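5' nucleotidase family protein (Staphylococcus aureus subsp. aureus, PDB 4Q7F) belongs to the 5'-nucleotidase family, pairing a two-metal calcineurin-like phosphoesterase domain with a C-terminal nucleotidase domain. Local coordinates at residues T106-Y118 with I167-L179. Sequence-based numbering, arbitrary orientation.
Sequences TLGNHEFNYGLPY and IPHWEQPEHIQSL. With MG (magnesium ion), chain B; 3D1 ((2R,3S,5R)-5-(6-amino-9H-purin-9-yl)-tetrahydro-2-(hydroxymethyl)furan-3-ol), chain D.
The imidazole of His-175 lies against the turn at Gly-115: Gly-115 CA sits over one face, 3.6 Å from the ring centroid in a CH-pi contact, Gln-172 CB lies over the opposite face, toward the rim, and the Glu-171 carboxylate carbon stands at the edge. Trp-170 carries 3D1 C5' over one face, while its CZ3 meets Asn-109 CB obliquely at 3.6 Å. At the His-110 edge, NE2 is hydrogen-bonded to 3D1 O3' (2.8 Å) and ND1 donates almost straight to Asn-113 OD1. Asn-113 ND2 reaches the syn lone pair of Glu-171 OE2, which lies in the amide plane, by a somewhat bent bond (2.8 Å, 147°). Glu-171 OE1 takes His-175 ND1 and Gln-172 N from opposite faces of the carboxylate; two waters tie its oxygens to the carbonyls of Asn-109 and Asn-113. This buried carboxylate probably helps to hold Asn-113, and through it His-110. Asn-109 CG, tucked between backbone N and carbonyl carbon (chi1 57°), turns OD1 to the magnesium ion, whose coordination Asp-72, His-207, His-247 and a water complete. Phe-112 CE2 lies 3.7 Å from Ile-167 CD1, and Phe-112 CE1 3.5 Å from Leu-179 CD1. From strand 135-137, Ile-135 touches Phe-112 and Ile-167, Glu-137 Leu-116 and Leu-179; helix 116-125 begins just after Gly-115, and strand 179-181 packs Phe-181 against Ile-167 and Ile-176.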
# COMPACT_ATOMS: atom_id res chain seq x y z
N THR A 106 11.61 9.90 0.83
CA THR A 106 11.64 8.91 1.86
C THR A 106 11.27 7.53 1.28
O THR A 106 10.80 7.41 0.13
CB THR A 106 10.63 9.23 2.99
OG1 THR A 106 9.31 9.24 2.45
CG2 THR A 106 10.95 10.56 3.63
N LEU A 107 11.46 6.50 2.11
CA LEU A 107 11.15 5.14 1.73
C LEU A 107 9.84 4.72 2.31
O LEU A 107 9.57 4.96 3.49
CB LEU A 107 12.21 4.17 2.26
CG LEU A 107 13.62 4.23 1.71
CD1 LEU A 107 14.48 3.29 2.51
CD2 LEU A 107 13.63 3.86 0.23
N GLY A 108 9.03 4.09 1.46
CA GLY A 108 7.77 3.50 1.88
C GLY A 108 7.97 1.99 1.92
O GLY A 108 8.98 1.47 1.44
N ASN A 109 7.01 1.26 2.51
CA ASN A 109 7.13 -0.18 2.59
C ASN A 109 7.20 -0.89 1.24
O ASN A 109 7.88 -1.91 1.12
CB ASN A 109 6.01 -0.80 3.44
CG ASN A 109 4.62 -0.45 2.93
OD1 ASN A 109 4.21 0.71 2.98
ND2 ASN A 109 3.88 -1.46 2.50
N HIS A 110 6.47 -0.39 0.25
CA HIS A 110 6.44 -1.00 -1.08
C HIS A 110 7.73 -0.86 -1.87
O HIS A 110 7.91 -1.52 -2.89
CB HIS A 110 5.19 -0.55 -1.85
CG HIS A 110 3.92 -1.00 -1.22
ND1 HIS A 110 3.48 -2.30 -1.33
CD2 HIS A 110 3.03 -0.37 -0.42
CE1 HIS A 110 2.36 -2.44 -0.64
NE2 HIS A 110 2.08 -1.29 -0.06
N GLU A 111 8.64 -0.00 -1.40
CA GLU A 111 9.96 0.08 -2.02
C GLU A 111 10.76 -1.20 -1.89
O GLU A 111 11.75 -1.39 -2.60
CB GLU A 111 10.77 1.25 -1.46
CG GLU A 111 10.69 2.49 -2.34
CD GLU A 111 9.34 3.16 -2.26
OE1 GLU A 111 8.54 2.97 -3.19
OE2 GLU A 111 9.08 3.85 -1.26
N PHE A 112 10.35 -2.09 -0.97
CA PHE A 112 11.02 -3.36 -0.76
C PHE A 112 10.37 -4.54 -1.52
O PHE A 112 10.97 -5.61 -1.61
CB PHE A 112 11.05 -3.67 0.76
CG PHE A 112 11.82 -2.64 1.56
CD1 PHE A 112 13.19 -2.78 1.76
CD2 PHE A 112 11.17 -1.52 2.09
CE1 PHE A 112 13.91 -1.84 2.49
CE2 PHE A 112 11.89 -0.56 2.80
CZ PHE A 112 13.25 -0.74 3.03
N ASN A 113 9.17 -4.33 -2.08
CA ASN A 113 8.40 -5.37 -2.77
C ASN A 113 9.13 -6.15 -3.85
O ASN A 113 8.73 -7.25 -4.15
CB ASN A 113 7.14 -4.78 -3.46
CG ASN A 113 5.98 -4.51 -2.50
OD1 ASN A 113 4.90 -4.12 -2.96
ND2 ASN A 113 6.16 -4.74 -1.20
N TYR A 114 10.14 -5.56 -4.48
CA TYR A 114 10.84 -6.25 -5.56
C TYR A 114 12.26 -6.66 -5.20
O TYR A 114 13.06 -6.98 -6.09
CB TYR A 114 10.89 -5.34 -6.80
CG TYR A 114 9.53 -4.94 -7.33
CD1 TYR A 114 8.67 -5.88 -7.88
CD2 TYR A 114 9.12 -3.61 -7.32
CE1 TYR A 114 7.44 -5.52 -8.38
CE2 TYR A 114 7.89 -3.23 -7.82
CZ TYR A 114 7.05 -4.18 -8.36
OH TYR A 114 5.83 -3.80 -8.87
N GLY A 115 12.59 -6.65 -3.91
CA GLY A 115 13.92 -7.04 -3.47
C GLY A 115 14.83 -5.88 -3.13
O GLY A 115 14.66 -4.76 -3.63
N LEU A 116 15.83 -6.15 -2.29
CA LEU A 116 16.73 -5.12 -1.84
C LEU A 116 17.65 -4.60 -2.94
O LEU A 116 17.87 -3.39 -3.02
CB LEU A 116 17.51 -5.59 -0.61
CG LEU A 116 18.21 -4.48 0.18
CD1 LEU A 116 17.19 -3.44 0.63
CD2 LEU A 116 18.97 -5.04 1.38
N PRO A 117 18.20 -5.49 -3.81
CA PRO A 117 19.05 -5.03 -4.90
C PRO A 117 18.33 -4.10 -5.88
O PRO A 117 18.92 -3.13 -6.37
CB PRO A 117 19.48 -6.33 -5.61
CG PRO A 117 19.35 -7.38 -4.59
CD PRO A 117 18.19 -6.96 -3.72
N TYR A 118 17.07 -4.39 -6.17
CA TYR A 118 16.27 -3.55 -7.05
C TYR A 118 16.14 -2.16 -6.40
O TYR A 118 16.38 -1.15 -7.05
CB TYR A 118 14.92 -4.19 -7.29
CG TYR A 118 14.05 -3.47 -8.29
CD1 TYR A 118 14.22 -3.68 -9.67
CD2 TYR A 118 13.03 -2.63 -7.88
CE1 TYR A 118 13.40 -3.03 -10.58
CE2 TYR A 118 12.21 -2.01 -8.77
CZ TYR A 118 12.40 -2.20 -10.12
OH TYR A 118 11.56 -1.55 -10.99
N ILE A 167 7.20 -3.16 8.48
CA ILE A 167 7.58 -3.91 7.28
C ILE A 167 7.73 -5.45 7.45
O ILE A 167 7.32 -6.18 6.54
CB ILE A 167 8.80 -3.26 6.59
CG1 ILE A 167 8.40 -1.87 6.05
CG2 ILE A 167 9.32 -4.14 5.47
CD1 ILE A 167 9.52 -0.95 5.55
N PRO A 168 8.31 -5.94 8.58
CA PRO A 168 8.40 -7.39 8.79
C PRO A 168 7.07 -8.12 8.77
O PRO A 168 7.03 -9.31 8.48
CB PRO A 168 9.06 -7.51 10.18
CG PRO A 168 9.93 -6.29 10.24
CD PRO A 168 9.09 -5.22 9.61
N HIS A 169 5.97 -7.41 9.05
CA HIS A 169 4.65 -8.04 9.03
C HIS A 169 4.07 -8.17 7.63
O HIS A 169 2.99 -8.75 7.47
CB HIS A 169 3.68 -7.23 9.88
CG HIS A 169 4.01 -7.25 11.35
ND1 HIS A 169 3.32 -8.02 12.25
CD2 HIS A 169 4.95 -6.58 12.06
CE1 HIS A 169 3.82 -7.84 13.46
NE2 HIS A 169 4.80 -6.97 13.37
N TRP A 170 4.78 -7.67 6.61
CA TRP A 170 4.26 -7.72 5.24
C TRP A 170 5.17 -8.28 4.15
O TRP A 170 4.72 -8.99 3.25
CB TRP A 170 3.90 -6.29 4.76
CG TRP A 170 3.04 -5.47 5.69
CD1 TRP A 170 1.88 -5.88 6.33
CD2 TRP A 170 3.23 -4.10 6.05
NE1 TRP A 170 1.37 -4.84 7.08
CE2 TRP A 170 2.18 -3.75 6.92
CE3 TRP A 170 4.20 -3.14 5.73
CZ2 TRP A 170 2.08 -2.47 7.47
CZ3 TRP A 170 4.09 -1.88 6.28
CH2 TRP A 170 3.05 -1.56 7.15
N GLU A 171 6.44 -7.95 4.23
CA GLU A 171 7.37 -8.21 3.14
C GLU A 171 7.94 -9.62 3.06
O GLU A 171 7.93 -10.36 4.05
CB GLU A 171 8.51 -7.16 3.25
CG GLU A 171 9.44 -7.09 2.04
CD GLU A 171 8.65 -6.88 0.76
OE1 GLU A 171 8.54 -7.87 -0.02
OE2 GLU A 171 8.06 -5.78 0.61
N GLN A 172 8.41 -9.99 1.87
CA GLN A 172 9.10 -11.25 1.65
C GLN A 172 10.28 -11.25 2.61
O GLN A 172 11.01 -10.26 2.66
CB GLN A 172 9.68 -11.30 0.24
CG GLN A 172 8.69 -11.27 -0.91
CD GLN A 172 8.01 -12.60 -1.13
OE1 GLN A 172 7.91 -13.41 -0.21
NE2 GLN A 172 7.53 -12.82 -2.34
N PRO A 173 10.47 -12.34 3.39
CA PRO A 173 11.62 -12.43 4.32
C PRO A 173 12.97 -12.24 3.62
O PRO A 173 13.84 -11.54 4.12
CB PRO A 173 11.51 -13.85 4.87
CG PRO A 173 10.07 -14.16 4.79
CD PRO A 173 9.59 -13.51 3.52
N GLU A 174 13.12 -12.85 2.46
CA GLU A 174 14.37 -12.71 1.72
C GLU A 174 14.67 -11.26 1.31
O GLU A 174 15.83 -10.91 1.15
CB GLU A 174 14.45 -13.67 0.51
CG GLU A 174 13.28 -13.70 -0.46
CD GLU A 174 12.10 -14.59 -0.02
OE1 GLU A 174 11.69 -14.55 1.16
OE2 GLU A 174 11.56 -15.32 -0.86
N HIS A 175 13.63 -10.42 1.16
CA HIS A 175 13.84 -9.03 0.78
C HIS A 175 14.34 -8.13 1.91
O HIS A 175 14.89 -7.07 1.63
CB HIS A 175 12.59 -8.38 0.19
CG HIS A 175 12.14 -9.01 -1.09
ND1 HIS A 175 10.88 -8.79 -1.62
CD2 HIS A 175 12.74 -9.89 -1.91
CE1 HIS A 175 10.76 -9.47 -2.74
NE2 HIS A 175 11.86 -10.16 -2.93
N ILE A 176 14.17 -8.55 3.16
CA ILE A 176 14.56 -7.70 4.29
C ILE A 176 15.47 -8.37 5.31
O ILE A 176 15.71 -7.80 6.37
CB ILE A 176 13.33 -7.20 5.06
CG1 ILE A 176 12.54 -8.39 5.65
CG2 ILE A 176 12.42 -6.40 4.15
CD1 ILE A 176 11.39 -7.99 6.53
N GLN A 177 15.97 -9.56 4.99
CA GLN A 177 16.76 -10.39 5.93
C GLN A 177 17.94 -9.73 6.66
O GLN A 177 18.26 -10.11 7.79
CB GLN A 177 17.17 -11.73 5.27
CG GLN A 177 18.01 -11.62 3.99
CD GLN A 177 19.46 -11.24 4.24
OE1 GLN A 177 20.03 -11.56 5.29
NE2 GLN A 177 20.08 -10.60 3.26
N SER A 178 18.58 -8.74 6.04
CA SER A 178 19.73 -8.05 6.63
C SER A 178 19.36 -6.72 7.28
O SER A 178 20.23 -5.99 7.76
CB SER A 178 20.75 -7.77 5.53
OG SER A 178 20.18 -6.95 4.51
N LEU A 179 18.06 -6.42 7.34
CA LEU A 179 17.61 -5.14 7.83
C LEU A 179 17.05 -5.17 9.23
O LEU A 179 16.50 -6.17 9.67
CB LEU A 179 16.52 -4.57 6.88
CG LEU A 179 16.85 -4.54 5.38
CD1 LEU A 179 15.71 -3.88 4.62
CD2 LEU A 179 18.16 -3.84 5.10
MG MG B . 2.84 2.43 2.47
O5' 3D1 D . -0.80 -1.67 5.73
C5' 3D1 D . -0.77 -2.68 4.73
C4' 3D1 D . 0.01 -2.21 3.51
O4' 3D1 D . 0.22 -3.35 2.69
C1' 3D1 D . -0.51 -3.27 1.47
N9 3D1 D . -1.12 -4.59 1.18
C4 3D1 D . -0.45 -5.55 0.55
N3 3D1 D . 0.80 -5.63 0.04
C2 3D1 D . 1.22 -6.75 -0.56
N1 3D1 D . 0.44 -7.86 -0.68
C6 3D1 D . -0.83 -7.91 -0.22
N6 3D1 D . -1.57 -9.04 -0.36
C5 3D1 D . -1.35 -6.71 0.46
N7 3D1 D . -2.51 -6.34 1.05
C8 3D1 D . -2.36 -5.06 1.49
C2' 3D1 D . -1.47 -2.09 1.62
C3' 3D1 D . -0.72 -1.22 2.60
O3' 3D1 D . 0.24 -0.43 1.87
O HOH W 1 6.74 -4.10 2.46
O HOH W 2 6.93 -8.45 -2.52
O HOH W 3 16.29 -8.92 -1.55
O HOH W 4 0.62 2.27 1.82